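Local coordinates for arginase (Thermus thermophilus, PDB 2EF5), which probably hydrolyses L-arginine to L-ornithine and urea with the help of two manganese ions per subunit, at residues A64-I69 against P148-V153; A71-L76 against E152-V157; L83-F88 against A106-R111; G94-S99 against H120-T125. All coordinates share one frame; numbering follows the deposited sequence.

Of the parts in contact, helix 66-81 is met first, and its start and middle meet helix 148-154 in contacts 1 and 2, which close long loops ending on the same stretch and share Glu152 and Val153. Contacts 3 and 4 are nested inside those loops. Contact 3 joins the turn leading into strand 87-93 to the turn after helix 99-107; contact 4 joins the loop that follows strand 87-93 to the loop that follows strand 113-117, so the segments of the two alternate and their loops cross. Contacts 1 and 2 thus pair two helices, contact 3 lies at the surface, and contact 4 holds manganese; Ile69 and Leu76 of helix 66-81 pack on 94-99.

Contact 1: A64-I69 against P148-V153; sequences AYLEEI and PRLTEV
The flat guanidinium of Arg149 meets the carboxylate of Glu67 edge to edge, with Glu67 CD in the guanidinium plane and the two planes only 24° apart. The grip is side-on and bidentate. Arg149 NE gives its hydrogen to the syn lone pair of Glu67 OE2 at 2.8 Å, while Arg149 NH2 reaches Glu67 OE1 at 2.9 Å in a nearly straight bond of 167°, met somewhat out of the carboxylate plane. Bends at chi2 and chi3 of Arg149 turn its NE edge to the glutamate, whose own chain is bent at chi2 (-57°) to bring its end closer. The third nitrogen, Arg149 NH1, makes a longer, weaker ion pair with Glu152 OE2 one turn on (3.3 Å), which extends the bridge into a salt-bridge network; Glu152 is also paired with Arg70. This network lies on the outer side of the place where the first turn of helix 66-81 packs against helix 148-154, two helices of the arginase alpha/beta fold. Replacing Arg149 by an alanine removes the guanidinium, and Glu67 would probably be left without its bidentate partner. Beside the charges runs an apolar seam suited to leucine. Leu66 and Leu150 reach toward each other tip to tip, CD2 to CD2 at 4.0 Å, and Leu66 CD2 also rests against Arg149 CB at 3.8 Å. On the buried side Leu150 goes on to touch Met100 of helix 99-107.

Contact 2: A71-L76 against E152-V157; sequences AAALVL and EVFRAV
With CG set beside its backbone N and anti to the carbonyl carbon (chi1 -58°), Phe154 sends its ring across to helix 66-81, although its CB bond does not point there. The far end of the ring does the touching: Phe154 CZ comes to 3.4 Å from Ala73 CB, and the backbone N of Leu74 lies at the ring edge, near its plane, 3.8 Å from Phe154 CZ. Alanine suits position 73 because its lone methyl lets the ring come right up to the helix backbone. Leu74 completes the apolar patch through one methyl, CD1, which stands 4.3 Å from Phe154 CE1 and more loosely against Val153 CB. From its own helix, Val153 CG2 sits 3.6 Å above the ring plane, over the centre, in a CH-pi-like position. A serine at Phe154 would probably open a gap beside Ala73 and leave the methyl of Val153 without the ring beneath it. Phe154 also touches Arg70 and Met100, so its ring lies between helices 66-81 and 99-107. The contact is helix-helix packing between 148-154 and 66-81, among the helices flanking the parallel sheet of the arginase fold.

Contact 3: L83-F88 against A106-R111; sequences LPEGVF and AARGRR
Two turns face each other here, a type II turn from Pro84 to Val87, where Gly86 takes a phi of 103° at which a side chain would strike the preceding carbonyl oxygen, and a type I' turn from Ala107 to Arg110, where Arg108 and Gly109 both have positive phi, with the CA atoms of Glu85 and Arg108 9.0 Å apart. In the parallel alpha/beta fold of arginase the first leads into strand 87-93, and the second follows helix 99-107 on the way to strand 113-117, so both lie at the end of the sheet where these strands begin.

Arg108 carries the contact. Its chain, extended from CG to NE, crosses the surface to Glu85, and its guanidinium NH1 is hydrogen-bonded to Ala81 O, just ahead of 83-88. The aliphatic part of Arg108 packs along Glu85, the two side chains sliding past each other in opposite directions. Glu85 CG lies over one face of the guanidinium, 3.4 Å from Arg108 NE. The carboxylate and guanidinium planes stand 66° apart. Their charges attract only at a distance, since Glu85 OE2 lies well out of the guanidinium plane, 4.1 Å from Arg108 NE, and no N-H points at it. Instead, Glu85 OE2 rests 3.3 Å from the methylene carbon Arg108 CD.

Contact 4: G94-S99 against H120-T125; sequences GDHSLS and HADFNT. With MN (manganese (II) ion), chain H.
Asp122 and His96 meet through one manganese ion; the loop 120-125 gives this ion Asp122 and the other manganese His120. His120 comes first, its backbone N being held by Asp118. Ala121 then turns its small methyl into the neighbourhood of Leu170 and Glu174. Next, Asp122 takes a positive phi (47°), and its CB bond points toward 94-99. Asp122 OD2 binds the metal at 2.2 Å, while Asp122 OD1 stays at 3.3 Å, so the carboxylate coordinates through one oxygen; it also has a polar partner in Trp116. From the other loop His96 ND1 binds the same ion, also at 2.2 Å. Its CG is roughly anti to the backbone N (chi1 -151°), which swings the imidazole onto the ion. Ring and carboxylate planes are 82° apart, and the 3.0 Å between His96 ND1 and Asp122 OD2 reflects their shared metal rather than a hydrogen bond. Asp118 and Asp217 supply the other two protein ligands, and the far nitrogen, His96 NE2, is hydrogen-bonded to Ser215 OG, a second-shell residue that probably steadies the ring's rotation. Beyond Asp122, Phe123 packs on Leu178 and Leu139, and Thr125 on Leu177. The binuclear site thus lies where loops leave strands 87-93 and 113-117, with helices 138-142 and 172-181 beside 120-125 and strand 255-261 against His96.

Contact 1: A64-I69 against P148-V153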
loop_
_atom_site.group_PDB
_atom_site.type_symbol
_atom_site.label_atom_id
_atom_site.label_comp_id
_atom_site.label_asym_id
_atom_site.label_seq_id
_atom_site.Cartn_x
_atom_site.Cartn_y
_atom_site.Cartn_z
ATOM N N ALA A 64 28.442 24.182 20.141
ATOM C CA ALA A 64 29.739 23.833 20.709
ATOM C C ALA A 64 30.936 23.898 19.768
ATOM O O ALA A 64 30.973 23.215 18.747
ATOM C CB ALA A 64 29.664 22.444 21.335
ATOM N N TYR A 65 31.909 24.728 20.131
ATOM C CA TYR A 65 33.149 24.884 19.376
ATOM C C TYR A 65 32.998 25.153 17.880
ATOM O O TYR A 65 33.888 24.813 17.101
ATOM C CB TYR A 65 34.004 23.629 19.552
ATOM C CG TYR A 65 34.315 23.271 20.989
ATOM C CD1 TYR A 65 35.317 23.938 21.694
ATOM C CD2 TYR A 65 33.624 22.249 21.637
ATOM C CE1 TYR A 65 35.629 23.589 23.013
ATOM C CE2 TYR A 65 33.924 21.893 22.951
ATOM C CZ TYR A 65 34.929 22.565 23.633
ATOM O OH TYR A 65 35.239 22.202 24.927
ATOM N N LEU A 66 31.894 25.766 17.468
ATOM C CA LEU A 66 31.694 26.029 16.047
ATOM C C LEU A 66 32.868 26.756 15.395
ATOM O O LEU A 66 33.368 26.318 14.356
ATOM C CB LEU A 66 30.403 26.822 15.816
ATOM C CG LEU A 66 29.997 26.974 14.344
ATOM C CD1 LEU A 66 28.509 27.208 14.246
ATOM C CD2 LEU A 66 30.769 28.114 13.698
ATOM N N GLU A 67 33.314 27.858 15.993
ATOM C CA GLU A 67 34.429 28.615 15.426
ATOM C C GLU A 67 35.748 27.841 15.410
ATOM O O GLU A 67 36.535 27.981 14.476
ATOM C CB GLU A 67 34.626 29.937 16.178
ATOM C CG GLU A 67 33.547 30.983 15.928
ATOM C CD GLU A 67 33.384 31.326 14.452
ATOM O OE1 GLU A 67 34.404 31.464 13.751
ATOM O OE2 GLU A 67 32.233 31.474 13.994
ATOM N N GLU A 68 35.999 27.039 16.441
ATOM C CA GLU A 68 37.232 26.258 16.490
ATOM C C GLU A 68 37.190 25.180 15.410
ATOM O O GLU A 68 38.195 24.888 14.759
ATOM C CB GLU A 68 37.416 25.615 17.868
ATOM C CG GLU A 68 37.693 26.614 18.984
ATOM C CD GLU A 68 36.435 27.123 19.659
ATOM O OE1 GLU A 68 35.474 27.507 18.957
ATOM O OE2 GLU A 68 36.414 27.147 20.906
ATOM N N ILE A 69 36.014 24.590 15.224
ATOM C CA ILE A 69 35.834 23.564 14.210
ATOM C C ILE A 69 36.010 24.197 12.833
ATOM O O ILE A 69 36.710 23.660 11.975
ATOM C CB ILE A 69 34.439 22.925 14.322
ATOM C CG1 ILE A 69 34.352 22.112 15.617
ATOM C CG2 ILE A 69 34.169 22.044 13.119
ATOM C CD1 ILE A 69 32.971 21.576 15.925
ATOM N N PRO A 148 25.206 29.536 8.931
ATOM C CA PRO A 148 25.850 30.347 7.892
ATOM C C PRO A 148 27.384 30.374 7.979
ATOM O O PRO A 148 28.053 30.375 6.946
ATOM C CB PRO A 148 25.226 31.728 8.102
ATOM C CG PRO A 148 23.859 31.399 8.618
ATOM C CD PRO A 148 24.151 30.305 9.615
ATOM N N ARG A 149 27.929 30.404 9.201
ATOM C CA ARG A 149 29.386 30.427 9.416
ATOM C C ARG A 149 30.047 29.206 8.804
ATOM O O ARG A 149 31.230 29.223 8.465
ATOM C CB ARG A 149 29.746 30.445 10.915
ATOM C CG ARG A 149 29.738 31.807 11.593
ATOM C CD ARG A 149 30.757 32.753 11.022
ATOM N NE ARG A 149 32.122 32.643 11.506
ATOM C CZ ARG A 149 33.151 33.231 10.917
ATOM N NH1 ARG A 149 32.951 33.948 9.833
ATOM N NH2 ARG A 149 34.380 33.092 11.402
ATOM N N LEU A 150 29.277 28.139 8.677
ATOM C CA LEU A 150 29.803 26.902 8.133
ATOM C C LEU A 150 29.506 26.719 6.652
ATOM O O LEU A 150 30.395 26.379 5.871
ATOM C CB LEU A 150 29.248 25.720 8.925
ATOM C CG LEU A 150 29.585 25.697 10.423
ATOM C CD1 LEU A 150 28.937 24.486 11.074
ATOM C CD2 LEU A 150 31.095 25.657 10.614
ATOM N N THR A 151 28.257 26.945 6.265
ATOM C CA THR A 151 27.868 26.786 4.873
ATOM C C THR A 151 28.565 27.783 3.952
ATOM O O THR A 151 28.858 27.457 2.800
ATOM C CB THR A 151 26.340 26.931 4.699
ATOM O OG1 THR A 151 25.919 28.211 5.185
ATOM C CG2 THR A 151 25.610 25.833 5.474
ATOM N N GLU A 152 28.847 28.985 4.454
ATOM C CA GLU A 152 29.495 30.005 3.633
ATOM C C GLU A 152 30.855 29.577 3.101
ATOM O O GLU A 152 31.258 29.993 2.016
ATOM C CB GLU A 152 29.642 31.327 4.406
ATOM C CG GLU A 152 30.410 31.232 5.711
ATOM C CD GLU A 152 30.599 32.586 6.375
ATOM O OE1 GLU A 152 29.694 33.439 6.255
ATOM O OE2 GLU A 152 31.644 32.796 7.025
ATOM N N VAL A 153 31.566 28.744 3.852
ATOM C CA VAL A 153 32.878 28.302 3.402
ATOM C C VAL A 153 32.993 26.804 3.118
ATOM O O VAL A 153 33.983 26.363 2.531
ATOM C CB VAL A 153 33.976 28.683 4.420
ATOM C CG1 VAL A 153 34.139 30.196 4.468
ATOM C CG2 VAL A 153 33.621 28.141 5.798
#

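Contact 2: A71-L76 against E152-V157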
loop_
_atom_site.group_PDB
_atom_site.type_symbol
_atom_site.label_atom_id
_atom_site.label_comp_id
_atom_site.label_asym_id
_atom_site.label_seq_id
_atom_site.Cartn_x
_atom_site.Cartn_y
_atom_site.Cartn_z
ATOM N N ALA A 71 37.689 26.866 12.015
ATOM C CA ALA A 71 39.096 27.205 11.815
ATOM C C ALA A 71 39.918 25.998 11.366
ATOM O O ALA A 71 40.647 26.068 10.376
ATOM C CB ALA A 71 39.681 27.793 13.103
ATOM N N ALA A 72 39.792 24.889 12.089
ATOM C CA ALA A 72 40.527 23.673 11.747
ATOM C C ALA A 72 40.131 23.138 10.372
ATOM O O ALA A 72 40.992 22.836 9.548
ATOM C CB ALA A 72 40.298 22.608 12.810
ATOM N N ALA A 73 38.829 23.015 10.132
ATOM C CA ALA A 73 38.333 22.519 8.856
ATOM C C ALA A 73 38.800 23.396 7.698
ATOM O O ALA A 73 39.035 22.910 6.594
ATOM C CB ALA A 73 36.813 22.451 8.879
ATOM N N LEU A 74 38.931 24.693 7.955
ATOM C CA LEU A 74 39.367 25.635 6.929
ATOM C C LEU A 74 40.834 25.396 6.571
ATOM O O LEU A 74 41.216 25.462 5.406
ATOM C CB LEU A 74 39.161 27.079 7.415
ATOM C CG LEU A 74 39.245 28.191 6.363
ATOM C CD1 LEU A 74 38.305 27.880 5.202
ATOM C CD2 LEU A 74 38.885 29.530 7.009
ATOM N N VAL A 75 41.652 25.113 7.577
ATOM C CA VAL A 75 43.063 24.838 7.341
ATOM C C VAL A 75 43.149 23.558 6.511
ATOM O O VAL A 75 43.957 23.459 5.585
ATOM C CB VAL A 75 43.828 24.639 8.671
ATOM C CG1 VAL A 75 45.258 24.190 8.402
ATOM C CG2 VAL A 75 43.828 25.934 9.464
ATOM N N LEU A 76 42.306 22.585 6.847
ATOM C CA LEU A 76 42.276 21.316 6.121
ATOM C C LEU A 76 41.874 21.547 4.664
ATOM O O LEU A 76 42.521 21.045 3.750
ATOM C CB LEU A 76 41.289 20.350 6.781
ATOM C CG LEU A 76 41.018 19.021 6.070
ATOM C CD1 LEU A 76 42.304 18.213 5.980
ATOM C CD2 LEU A 76 39.952 18.246 6.836
ATOM N N GLU A 152 28.847 28.985 4.454
ATOM C CA GLU A 152 29.495 30.005 3.633
ATOM C C GLU A 152 30.855 29.577 3.101
ATOM O O GLU A 152 31.258 29.993 2.016
ATOM C CB GLU A 152 29.642 31.327 4.406
ATOM C CG GLU A 152 30.410 31.232 5.711
ATOM C CD GLU A 152 30.599 32.586 6.375
ATOM O OE1 GLU A 152 29.694 33.439 6.255
ATOM O OE2 GLU A 152 31.644 32.796 7.025
ATOM N N VAL A 153 31.566 28.744 3.852
ATOM C CA VAL A 153 32.878 28.302 3.402
ATOM C C VAL A 153 32.993 26.804 3.118
ATOM O O VAL A 153 33.983 26.363 2.531
ATOM C CB VAL A 153 33.976 28.683 4.420
ATOM C CG1 VAL A 153 34.139 30.196 4.468
ATOM C CG2 VAL A 153 33.621 28.141 5.798
ATOM N N PHE A 154 31.995 26.020 3.517
ATOM C CA PHE A 154 32.064 24.579 3.287
ATOM C C PHE A 154 31.023 23.971 2.351
ATOM O O PHE A 154 31.125 22.790 2.009
ATOM C CB PHE A 154 32.047 23.834 4.622
ATOM C CG PHE A 154 33.162 24.231 5.550
ATOM C CD1 PHE A 154 34.475 24.240 5.104
ATOM C CD2 PHE A 154 32.894 24.627 6.858
ATOM C CE1 PHE A 154 35.507 24.639 5.941
ATOM C CE2 PHE A 154 33.919 25.028 7.706
ATOM C CZ PHE A 154 35.227 25.035 7.249
ATOM N N ARG A 155 30.024 24.744 1.932
ATOM C CA ARG A 155 29.025 24.198 1.015
ATOM C C ARG A 155 29.840 23.707 -0.177
ATOM O O ARG A 155 30.668 24.449 -0.709
ATOM C CB ARG A 155 28.034 25.284 0.572
ATOM C CG ARG A 155 26.890 24.766 -0.302
ATOM C CD ARG A 155 25.813 25.828 -0.524
ATOM N NE ARG A 155 26.287 26.958 -1.321
ATOM C CZ ARG A 155 26.505 26.914 -2.632
ATOM N NH1 ARG A 155 26.291 25.791 -3.305
ATOM N NH2 ARG A 155 26.938 27.996 -3.272
ATOM N N ALA A 156 29.638 22.462 -0.597
ATOM C CA ALA A 156 30.429 21.959 -1.712
ATOM C C ALA A 156 29.802 20.851 -2.544
ATOM O O ALA A 156 30.402 20.398 -3.518
ATOM C CB ALA A 156 31.797 21.507 -1.203
ATOM N N VAL A 157 28.608 20.405 -2.183
ATOM C CA VAL A 157 27.975 19.349 -2.958
ATOM C C VAL A 157 26.473 19.543 -3.074
ATOM O O VAL A 157 25.835 20.071 -2.165
ATOM C CB VAL A 157 28.234 17.961 -2.335
ATOM C CG1 VAL A 157 27.501 17.842 -1.012
ATOM C CG2 VAL A 157 27.787 16.860 -3.294
#

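Contact 3: L83-F88 against A106-R111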
loop_
_atom_site.group_PDB
_atom_site.type_symbol
_atom_site.label_atom_id
_atom_site.label_comp_id
_atom_site.label_asym_id
_atom_site.label_seq_id
_atom_site.Cartn_x
_atom_site.Cartn_y
_atom_site.Cartn_z
ATOM N N LEU A 83 47.056 20.791 -2.867
ATOM C CA LEU A 83 47.760 19.606 -3.350
ATOM C C LEU A 83 47.832 19.562 -4.871
ATOM O O LEU A 83 46.899 19.974 -5.552
ATOM C CB LEU A 83 47.067 18.324 -2.860
ATOM C CG LEU A 83 47.248 17.917 -1.394
ATOM C CD1 LEU A 83 46.409 16.689 -1.090
ATOM C CD2 LEU A 83 48.714 17.629 -1.122
ATOM N N PRO A 84 48.958 19.094 -5.429
ATOM C CA PRO A 84 49.005 19.038 -6.891
ATOM C C PRO A 84 47.932 18.025 -7.299
ATOM O O PRO A 84 47.755 17.013 -6.625
ATOM C CB PRO A 84 50.428 18.554 -7.170
ATOM C CG PRO A 84 50.785 17.768 -5.942
ATOM C CD PRO A 84 50.220 18.622 -4.834
ATOM N N GLU A 85 47.195 18.304 -8.372
ATOM C CA GLU A 85 46.146 17.390 -8.806
ATOM C C GLU A 85 46.801 16.054 -9.212
ATOM O O GLU A 85 47.956 16.012 -9.645
ATOM C CB GLU A 85 45.325 18.058 -9.922
ATOM C CG GLU A 85 44.526 19.282 -9.367
ATOM C CD GLU A 85 43.612 19.992 -10.356
ATOM O OE1 GLU A 85 44.127 20.763 -11.197
ATOM O OE2 GLU A 85 42.379 19.741 -10.336
ATOM N N GLY A 86 46.089 14.953 -8.987
ATOM C CA GLY A 86 46.630 13.634 -9.283
ATOM C C GLY A 86 47.071 12.966 -7.990
ATOM O O GLY A 86 47.419 11.784 -7.963
ATOM N N VAL A 87 47.069 13.737 -6.907
ATOM C CA VAL A 87 47.446 13.203 -5.610
ATOM C C VAL A 87 46.161 12.859 -4.861
ATOM O O VAL A 87 45.313 13.724 -4.623
ATOM C CB VAL A 87 48.279 14.220 -4.796
ATOM C CG1 VAL A 87 48.585 13.655 -3.417
ATOM C CG2 VAL A 87 49.583 14.529 -5.523
ATOM N N PHE A 88 46.019 11.585 -4.511
ATOM C CA PHE A 88 44.845 11.090 -3.800
ATOM C C PHE A 88 44.973 11.389 -2.305
ATOM O O PHE A 88 45.898 10.906 -1.642
ATOM C CB PHE A 88 44.720 9.577 -4.016
ATOM C CG PHE A 88 43.426 8.991 -3.524
ATOM C CD1 PHE A 88 42.447 8.590 -4.422
ATOM C CD2 PHE A 88 43.197 8.821 -2.164
ATOM C CE1 PHE A 88 41.256 8.016 -3.969
ATOM C CE2 PHE A 88 42.010 8.251 -1.698
ATOM C CZ PHE A 88 41.041 7.848 -2.596
ATOM N N ALA A 106 38.946 18.754 -1.191
ATOM C CA ALA A 106 39.220 17.731 -2.202
ATOM C C ALA A 106 38.413 17.912 -3.486
ATOM O O ALA A 106 38.807 17.422 -4.544
ATOM C CB ALA A 106 38.958 16.331 -1.620
ATOM N N ALA A 107 37.286 18.608 -3.391
ATOM C CA ALA A 107 36.429 18.832 -4.547
ATOM C C ALA A 107 37.093 19.744 -5.575
ATOM O O ALA A 107 36.804 19.659 -6.771
ATOM C CB ALA A 107 35.102 19.426 -4.102
ATOM N N ARG A 108 37.974 20.620 -5.104
ATOM C CA ARG A 108 38.680 21.542 -5.987
ATOM C C ARG A 108 37.748 22.395 -6.835
ATOM O O ARG A 108 38.037 22.673 -7.996
ATOM C CB ARG A 108 39.628 20.768 -6.907
ATOM C CG ARG A 108 40.733 20.063 -6.167
ATOM C CD ARG A 108 41.807 19.555 -7.102
ATOM N NE ARG A 108 43.012 19.256 -6.342
ATOM C CZ ARG A 108 43.660 20.155 -5.609
ATOM N NH1 ARG A 108 43.219 21.403 -5.552
ATOM N NH2 ARG A 108 44.727 19.803 -4.913
ATOM N N GLY A 109 36.623 22.801 -6.259
ATOM C CA GLY A 109 35.687 23.634 -6.991
ATOM C C GLY A 109 34.866 22.934 -8.057
ATOM O O GLY A 109 33.998 23.554 -8.669
ATOM N N ARG A 110 35.123 21.652 -8.291
ATOM C CA ARG A 110 34.366 20.924 -9.300
ATOM C C ARG A 110 33.265 20.076 -8.673
ATOM O O ARG A 110 33.262 19.836 -7.466
ATOM C CB ARG A 110 35.296 20.041 -10.141
ATOM C CG ARG A 110 34.602 19.313 -11.302
ATOM C CD ARG A 110 33.622 20.223 -12.067
ATOM N NE ARG A 110 34.254 21.435 -12.583
ATOM C CZ ARG A 110 35.080 21.471 -13.624
ATOM N NH1 ARG A 110 35.379 20.355 -14.274
ATOM N NH2 ARG A 110 35.613 22.622 -14.015
ATOM N N ARG A 111 32.329 19.636 -9.505
ATOM C CA ARG A 111 31.213 18.819 -9.060
ATOM C C ARG A 111 31.693 17.410 -8.718
ATOM O O ARG A 111 32.263 16.721 -9.559
ATOM C CB ARG A 111 30.155 18.748 -10.163
ATOM C CG ARG A 111 28.905 17.976 -9.787
ATOM C CD ARG A 111 27.990 17.777 -10.983
ATOM N NE ARG A 111 26.781 17.044 -10.622
ATOM C CZ ARG A 111 25.884 16.598 -11.496
ATOM N NH1 ARG A 111 26.055 16.805 -12.795
ATOM N NH2 ARG A 111 24.813 15.946 -11.066
#

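Contact 4: G94-S99 against H120-T125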
loop_
_atom_site.group_PDB
_atom_site.type_symbol
_atom_site.label_atom_id
_atom_site.label_comp_id
_atom_site.label_asym_id
_atom_site.label_seq_id
_atom_site.Cartn_x
_atom_site.Cartn_y
_atom_site.Cartn_z
ATOM N N GLY A 94 39.125 12.387 13.672
ATOM C CA GLY A 94 38.517 12.225 14.953
ATOM C C GLY A 94 37.115 12.497 14.449
ATOM O O GLY A 94 36.612 11.726 13.626
ATOM N N ASP A 95 36.524 13.610 14.874
ATOM C CA ASP A 95 35.170 13.984 14.478
ATOM C C ASP A 95 34.917 13.984 12.984
ATOM O O ASP A 95 35.757 14.424 12.202
ATOM C CB ASP A 95 34.821 15.391 14.981
ATOM C CG ASP A 95 34.944 15.529 16.475
ATOM O OD1 ASP A 95 34.583 14.572 17.189
ATOM O OD2 ASP A 95 35.385 16.606 16.933
ATOM N N HIS A 96 33.727 13.537 12.600
ATOM C CA HIS A 96 33.340 13.524 11.196
ATOM C C HIS A 96 33.175 14.964 10.701
ATOM O O HIS A 96 33.040 15.206 9.503
ATOM C CB HIS A 96 32.025 12.766 11.018
ATOM C CG HIS A 96 31.906 12.109 9.674
ATOM N ND1 HIS A 96 31.048 11.048 9.448
ATOM C CD2 HIS A 96 32.572 12.318 8.528
ATOM C CE1 HIS A 96 31.211 10.631 8.206
ATOM N NE2 HIS A 96 32.124 11.376 7.620
ATOM N N SER A 97 33.180 15.911 11.634
ATOM C CA SER A 97 33.053 17.331 11.305
ATOM C C SER A 97 34.140 17.739 10.321
ATOM O O SER A 97 33.942 18.640 9.517
ATOM C CB SER A 97 33.189 18.190 12.565
ATOM O OG SER A 97 32.164 17.915 13.500
ATOM N N LEU A 98 35.290 17.072 10.395
ATOM C CA LEU A 98 36.412 17.376 9.507
ATOM C C LEU A 98 36.038 17.260 8.035
ATOM O O LEU A 98 36.679 17.871 7.176
ATOM C CB LEU A 98 37.598 16.451 9.812
ATOM C CG LEU A 98 37.434 14.958 9.502
ATOM C CD1 LEU A 98 37.605 14.695 8.010
ATOM C CD2 LEU A 98 38.484 14.177 10.279
ATOM N N SER A 99 35.000 16.483 7.738
ATOM C CA SER A 99 34.581 16.307 6.351
ATOM C C SER A 99 34.110 17.592 5.680
ATOM O O SER A 99 34.119 17.678 4.453
ATOM C CB SER A 99 33.490 15.235 6.247
ATOM O OG SER A 99 34.039 13.942 6.486
ATOM N N HIS A 120 25.088 6.818 10.724
ATOM C CA HIS A 120 24.270 8.023 10.861
ATOM C C HIS A 120 24.307 8.832 9.571
ATOM O O HIS A 120 25.155 8.594 8.714
ATOM C CB HIS A 120 24.777 8.887 12.019
ATOM C CG HIS A 120 24.903 8.145 13.309
ATOM N ND1 HIS A 120 26.051 7.480 13.680
ATOM C CD2 HIS A 120 24.001 7.916 14.297
ATOM C CE1 HIS A 120 25.856 6.870 14.838
ATOM N NE2 HIS A 120 24.617 7.120 15.231
ATOM N N ALA A 121 23.393 9.788 9.444
ATOM C CA ALA A 121 23.309 10.624 8.251
ATOM C C ALA A 121 24.051 11.947 8.392
ATOM O O ALA A 121 24.363 12.589 7.388
ATOM C CB ALA A 121 21.851 10.888 7.909
ATOM N N ASP A 122 24.335 12.347 9.628
ATOM C CA ASP A 122 25.030 13.606 9.897
ATOM C C ASP A 122 24.394 14.725 9.080
ATOM O O ASP A 122 25.094 15.589 8.543
ATOM C CB ASP A 122 26.513 13.502 9.527
ATOM C CG ASP A 122 27.251 12.467 10.352
ATOM O OD1 ASP A 122 26.978 12.367 11.566
ATOM O OD2 ASP A 122 28.111 11.765 9.788
ATOM N N PHE A 123 23.067 14.701 9.001
ATOM C CA PHE A 123 22.326 15.683 8.229
ATOM C C PHE A 123 21.501 16.644 9.093
ATOM O O PHE A 123 20.470 17.160 8.649
ATOM C CB PHE A 123 21.409 14.964 7.242
ATOM C CG PHE A 123 21.263 15.670 5.920
ATOM C CD1 PHE A 123 22.299 15.663 4.998
ATOM C CD2 PHE A 123 20.090 16.341 5.602
ATOM C CE1 PHE A 123 22.169 16.313 3.771
ATOM C CE2 PHE A 123 19.945 16.995 4.385
ATOM C CZ PHE A 123 20.986 16.983 3.463
ATOM N N ASN A 124 21.948 16.880 10.321
ATOM C CA ASN A 124 21.246 17.792 11.226
ATOM C C ASN A 124 21.634 19.248 10.974
ATOM O O ASN A 124 22.666 19.542 10.367
ATOM C CB ASN A 124 21.567 17.449 12.688
ATOM C CG ASN A 124 20.666 16.370 13.253
ATOM O OD1 ASN A 124 21.135 15.421 13.883
ATOM N ND2 ASN A 124 19.363 16.520 13.048
ATOM N N THR A 125 20.783 20.154 11.440
ATOM C CA THR A 125 21.033 21.586 11.343
ATOM C C THR A 125 20.924 22.069 12.778
ATOM O O THR A 125 20.509 21.310 13.655
ATOM C CB THR A 125 19.972 22.305 10.488
ATOM O OG1 THR A 125 18.663 22.017 10.996
ATOM C CG2 THR A 125 20.069 21.865 9.043
HETATM MN MN MN H . 29.473 10.327 10.811
#